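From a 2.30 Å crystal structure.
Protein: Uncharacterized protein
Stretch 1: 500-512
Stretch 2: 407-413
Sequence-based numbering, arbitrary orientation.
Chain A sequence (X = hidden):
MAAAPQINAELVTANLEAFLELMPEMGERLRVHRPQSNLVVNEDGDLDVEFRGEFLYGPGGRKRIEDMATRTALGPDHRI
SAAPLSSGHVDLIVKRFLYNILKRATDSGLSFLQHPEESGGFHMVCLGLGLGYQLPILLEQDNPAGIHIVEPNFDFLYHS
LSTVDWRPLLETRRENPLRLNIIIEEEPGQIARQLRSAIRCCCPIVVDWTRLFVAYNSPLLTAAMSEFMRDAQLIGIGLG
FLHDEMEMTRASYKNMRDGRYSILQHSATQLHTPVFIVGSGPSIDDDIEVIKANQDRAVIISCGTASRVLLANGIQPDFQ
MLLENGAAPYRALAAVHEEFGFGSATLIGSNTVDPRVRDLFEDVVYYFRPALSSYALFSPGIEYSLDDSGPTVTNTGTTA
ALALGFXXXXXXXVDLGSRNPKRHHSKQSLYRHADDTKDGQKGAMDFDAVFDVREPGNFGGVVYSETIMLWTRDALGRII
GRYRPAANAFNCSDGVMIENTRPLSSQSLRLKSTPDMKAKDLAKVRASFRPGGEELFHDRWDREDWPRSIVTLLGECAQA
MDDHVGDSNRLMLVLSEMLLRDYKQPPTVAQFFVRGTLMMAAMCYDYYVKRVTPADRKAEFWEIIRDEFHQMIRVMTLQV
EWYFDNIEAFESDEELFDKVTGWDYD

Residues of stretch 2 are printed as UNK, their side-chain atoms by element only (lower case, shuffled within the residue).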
# COMPACT_ATOMS: atom_id res chain seq x y z
N ASN A 500 4.75 -6.68 -21.99
CA ASN A 500 4.97 -5.52 -22.81
C ASN A 500 6.40 -5.34 -23.31
O ASN A 500 6.81 -4.23 -23.63
CB ASN A 500 4.47 -4.29 -22.08
CG ASN A 500 2.99 -4.33 -21.86
OD1 ASN A 500 2.27 -4.51 -22.79
ND2 ASN A 500 2.55 -4.15 -20.63
N THR A 501 7.13 -6.44 -23.40
CA THR A 501 8.50 -6.44 -23.93
C THR A 501 8.59 -7.54 -24.94
O THR A 501 7.83 -8.49 -24.86
CB THR A 501 9.57 -6.74 -22.84
OG1 THR A 501 9.44 -8.10 -22.39
CG2 THR A 501 9.45 -5.82 -21.68
N ARG A 502 9.50 -7.44 -25.90
CA ARG A 502 9.72 -8.53 -26.85
C ARG A 502 11.09 -9.13 -26.58
O ARG A 502 12.06 -8.42 -26.45
CB ARG A 502 9.63 -8.06 -28.31
CG ARG A 502 8.27 -8.26 -28.96
CD ARG A 502 8.38 -8.35 -30.49
NE ARG A 502 8.92 -7.12 -31.08
CZ ARG A 502 8.22 -5.99 -31.28
NH1 ARG A 502 6.94 -5.92 -30.94
NH2 ARG A 502 8.81 -4.92 -31.81
N PRO A 503 11.17 -10.44 -26.47
CA PRO A 503 12.48 -11.07 -26.32
C PRO A 503 13.36 -10.72 -27.50
O PRO A 503 12.88 -10.67 -28.61
CB PRO A 503 12.15 -12.57 -26.36
CG PRO A 503 10.74 -12.65 -25.87
CD PRO A 503 10.07 -11.41 -26.38
N LEU A 504 14.64 -10.52 -27.27
CA LEU A 504 15.56 -10.19 -28.35
C LEU A 504 16.93 -10.59 -27.90
O LEU A 504 17.40 -10.14 -26.88
CB LEU A 504 15.56 -8.69 -28.63
CG LEU A 504 16.52 -8.23 -29.74
CD1 LEU A 504 16.03 -8.69 -31.10
CD2 LEU A 504 16.69 -6.73 -29.76
N SER A 505 17.56 -11.47 -28.66
CA SER A 505 18.95 -11.84 -28.46
C SER A 505 19.78 -10.60 -28.78
O SER A 505 19.52 -9.93 -29.78
CB SER A 505 19.31 -12.98 -29.39
OG SER A 505 20.70 -13.11 -29.51
N SER A 506 20.75 -10.28 -27.93
CA SER A 506 21.58 -9.10 -28.15
C SER A 506 22.40 -9.19 -29.46
O SER A 506 22.84 -8.17 -29.97
CB SER A 506 22.49 -8.83 -26.94
OG SER A 506 23.45 -9.84 -26.79
N GLN A 507 22.57 -10.40 -30.00
CA GLN A 507 23.18 -10.57 -31.31
C GLN A 507 22.28 -10.08 -32.44
O GLN A 507 22.75 -9.82 -33.52
CB GLN A 507 23.55 -12.02 -31.57
CG GLN A 507 24.54 -12.60 -30.59
CD GLN A 507 25.07 -13.93 -31.09
OE1 GLN A 507 25.76 -13.98 -32.11
NE2 GLN A 507 24.73 -15.01 -30.40
N SER A 508 20.98 -9.99 -32.21
CA SER A 508 20.05 -9.53 -33.25
C SER A 508 19.78 -8.04 -33.15
O SER A 508 19.10 -7.50 -34.01
CB SER A 508 18.71 -10.25 -33.15
OG SER A 508 18.86 -11.63 -33.42
N LEU A 509 20.31 -7.39 -32.12
CA LEU A 509 20.09 -5.97 -31.93
C LEU A 509 20.74 -5.14 -33.03
O LEU A 509 21.92 -5.28 -33.25
CB LEU A 509 20.64 -5.56 -30.56
CG LEU A 509 20.58 -4.09 -30.13
CD1 LEU A 509 20.48 -4.00 -28.61
CD2 LEU A 509 21.78 -3.31 -30.63
N ARG A 510 19.96 -4.32 -33.72
CA ARG A 510 20.47 -3.36 -34.72
C ARG A 510 19.80 -2.03 -34.42
O ARG A 510 18.58 -1.96 -34.37
CB ARG A 510 20.09 -3.74 -36.16
CG ARG A 510 20.66 -5.05 -36.70
CD ARG A 510 22.19 -5.02 -36.84
NE ARG A 510 22.69 -6.28 -37.40
CZ ARG A 510 22.81 -7.43 -36.73
NH1 ARG A 510 22.45 -7.53 -35.45
NH2 ARG A 510 23.28 -8.50 -37.35
N LEU A 511 20.59 -0.99 -34.24
CA LEU A 511 20.05 0.32 -33.93
C LEU A 511 20.05 1.20 -35.17
O LEU A 511 20.86 1.02 -36.06
CB LEU A 511 20.87 0.97 -32.82
CG LEU A 511 21.03 0.15 -31.54
CD1 LEU A 511 21.94 0.91 -30.58
CD2 LEU A 511 19.68 -0.16 -30.91
N LYS A 512 19.13 2.16 -35.21
CA LYS A 512 19.04 3.10 -36.33
C LYS A 512 19.65 4.46 -35.94
O LYS A 512 19.67 5.38 -36.74
CB LYS A 512 17.57 3.30 -36.71
CG LYS A 512 16.87 2.03 -37.16
CD LYS A 512 15.35 2.18 -37.11
CE LYS A 512 14.65 0.86 -37.45
NZ LYS A 512 13.33 0.78 -36.77
N UNK A 407 11.55 5.92 -25.81
CA UNK A 407 10.51 5.02 -26.25
C UNK A 407 11.01 3.67 -26.75
O UNK A 407 10.32 2.67 -26.57
c UNK A 407 8.90 6.93 -26.74
n UNK A 407 7.06 7.64 -25.20
n UNK A 407 8.44 7.92 -23.36
c UNK A 407 7.80 6.51 -25.77
c UNK A 407 9.65 5.71 -27.29
c UNK A 407 7.38 8.28 -24.08
n UNK A 407 6.61 9.27 -23.65
N UNK A 408 12.20 3.63 -27.35
CA UNK A 408 12.82 2.41 -27.76
C UNK A 408 13.75 2.01 -26.62
O UNK A 408 14.74 2.67 -26.33
c UNK A 408 14.81 1.50 -30.99
o UNK A 408 14.60 2.52 -31.67
c UNK A 408 13.99 1.28 -29.72
o UNK A 408 15.66 0.65 -31.32
c UNK A 408 13.57 2.60 -29.06
N UNK A 409 13.41 0.92 -25.95
CA UNK A 409 14.10 0.50 -24.73
C UNK A 409 14.67 -0.88 -24.88
O UNK A 409 14.00 -1.76 -25.39
c UNK A 409 13.11 0.43 -23.57
c UNK A 409 11.70 1.28 -21.74
c UNK A 409 12.77 1.66 -22.75
c UNK A 409 12.29 2.81 -23.60
N UNK A 410 15.88 -1.07 -24.37
CA UNK A 410 16.51 -2.37 -24.33
C UNK A 410 16.89 -2.68 -22.91
O UNK A 410 17.58 -1.90 -22.25
c UNK A 410 16.83 -0.80 -28.54
c UNK A 410 16.78 -3.16 -28.84
c UNK A 410 17.72 -2.41 -25.24
o UNK A 410 16.29 -1.73 -30.66
c UNK A 410 17.36 -2.23 -26.69
c UNK A 410 17.20 -0.97 -27.22
c UNK A 410 16.63 -1.90 -29.34
c UNK A 410 17.14 -3.32 -27.51
N UNK A 411 16.41 -3.82 -22.41
CA UNK A 411 16.79 -4.26 -21.08
C UNK A 411 17.93 -5.28 -21.10
O UNK A 411 17.90 -6.27 -21.81
c UNK A 411 13.27 -4.97 -19.62
c UNK A 411 15.60 -4.88 -20.36
c UNK A 411 14.41 -2.73 -19.69
c UNK A 411 14.29 -4.10 -20.34
N UNK A 412 18.93 -5.02 -20.27
CA UNK A 412 20.05 -5.91 -20.09
C UNK A 412 20.23 -6.12 -18.59
O UNK A 412 20.02 -5.20 -17.79
c UNK A 412 21.69 -5.72 -24.39
c UNK A 412 21.32 -5.28 -20.67
c UNK A 412 21.21 -4.52 -24.87
c UNK A 412 21.72 -5.96 -23.04
c UNK A 412 20.78 -3.82 -22.62
c UNK A 412 21.26 -5.02 -22.14
c UNK A 412 20.76 -3.56 -23.98
N UNK A 413 20.57 -7.34 -18.21
CA UNK A 413 20.80 -7.68 -16.82
C UNK A 413 19.59 -7.50 -15.93
O UNK A 413 19.74 -7.27 -14.73
O HOH W 1 16.86 -3.93 -32.34

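Position 407 carries seven side-chain atoms: three carbons in a row, a nitrogen, then a carbon bearing two more nitrogens. That is a guanidinium on an aliphatic stalk, and none of it comes near stretch 1. The residue is Arg407.

Position 408 opens the contact. Its five side-chain atoms are three carbons, the last holding two oxygens; its CA-to-CB bond points toward stretch 1, and one oxygen approaches Leu511. A chain of this length ending in a carboxylate is Glu408. Its OE2 lies 4.1 Å from CD2 of Leu511, so an aliphatic methyl group rests against the acid.

Position 409 has four carbons, forked at the second, the leucine pattern, and they touch nothing on stretch 1. This is Leu409, buried but out of reach.

Position 410 has one carbon leading to a six-carbon ring that bears an oxygen, and three leucines of stretch 1 gather around it. The residue is Tyr410, and it has the largest covered area in the contact. CD1 of Leu509 sits over one ring face, 4.0 Å from the ring centroid of Tyr410 in a CH-pi contact. CD2 of Leu504 meets the edge at CE2 of Tyr410, 3.7 Å away, while CD2 of Leu511 approaches obliquely, 3.7 Å from OH of Tyr410. That hydroxyl donates a short hydrogen bond of 2.5 Å from OH of Tyr410 to OE2 of Glu408, two residues back along the strand. A water in turn donates to the hydroxyl, its oxygen 2.8 Å from OH of Tyr410, and weakly accepts from N of Arg510 at 3.4 Å.

Position 411 again shows four carbons forked at the second. Its CA-to-CB bond points sideways, but the side-chain end comes nearer and a branch reaches Thr501. This is Leu411, its CD1 4.4 Å from CG2 of Thr501.

Position 412 has one carbon and a six-carbon ring without oxygen, whose edge meets Leu509 and Ser506. It is Phe412, with CZ of Phe412 3.8 Å from CD1 of Leu509 and CE2 of Phe412 4.1 Å from CB of Ser506.

Position 413 has no side-chain atoms and touches nothing on stretch 1. It is Gly413, with a positive phi of 62° that by itself favours glycine.

The contact thus joins a strand to a largely irregular segment without a direct hydrogen bond between them. CD1 of Leu509 touches both aromatic rings, linking the two sites. The design lesson is apolar packing around a ring whose polar tip has partners of its own.

Stretch 2 407-413: RELYLFG
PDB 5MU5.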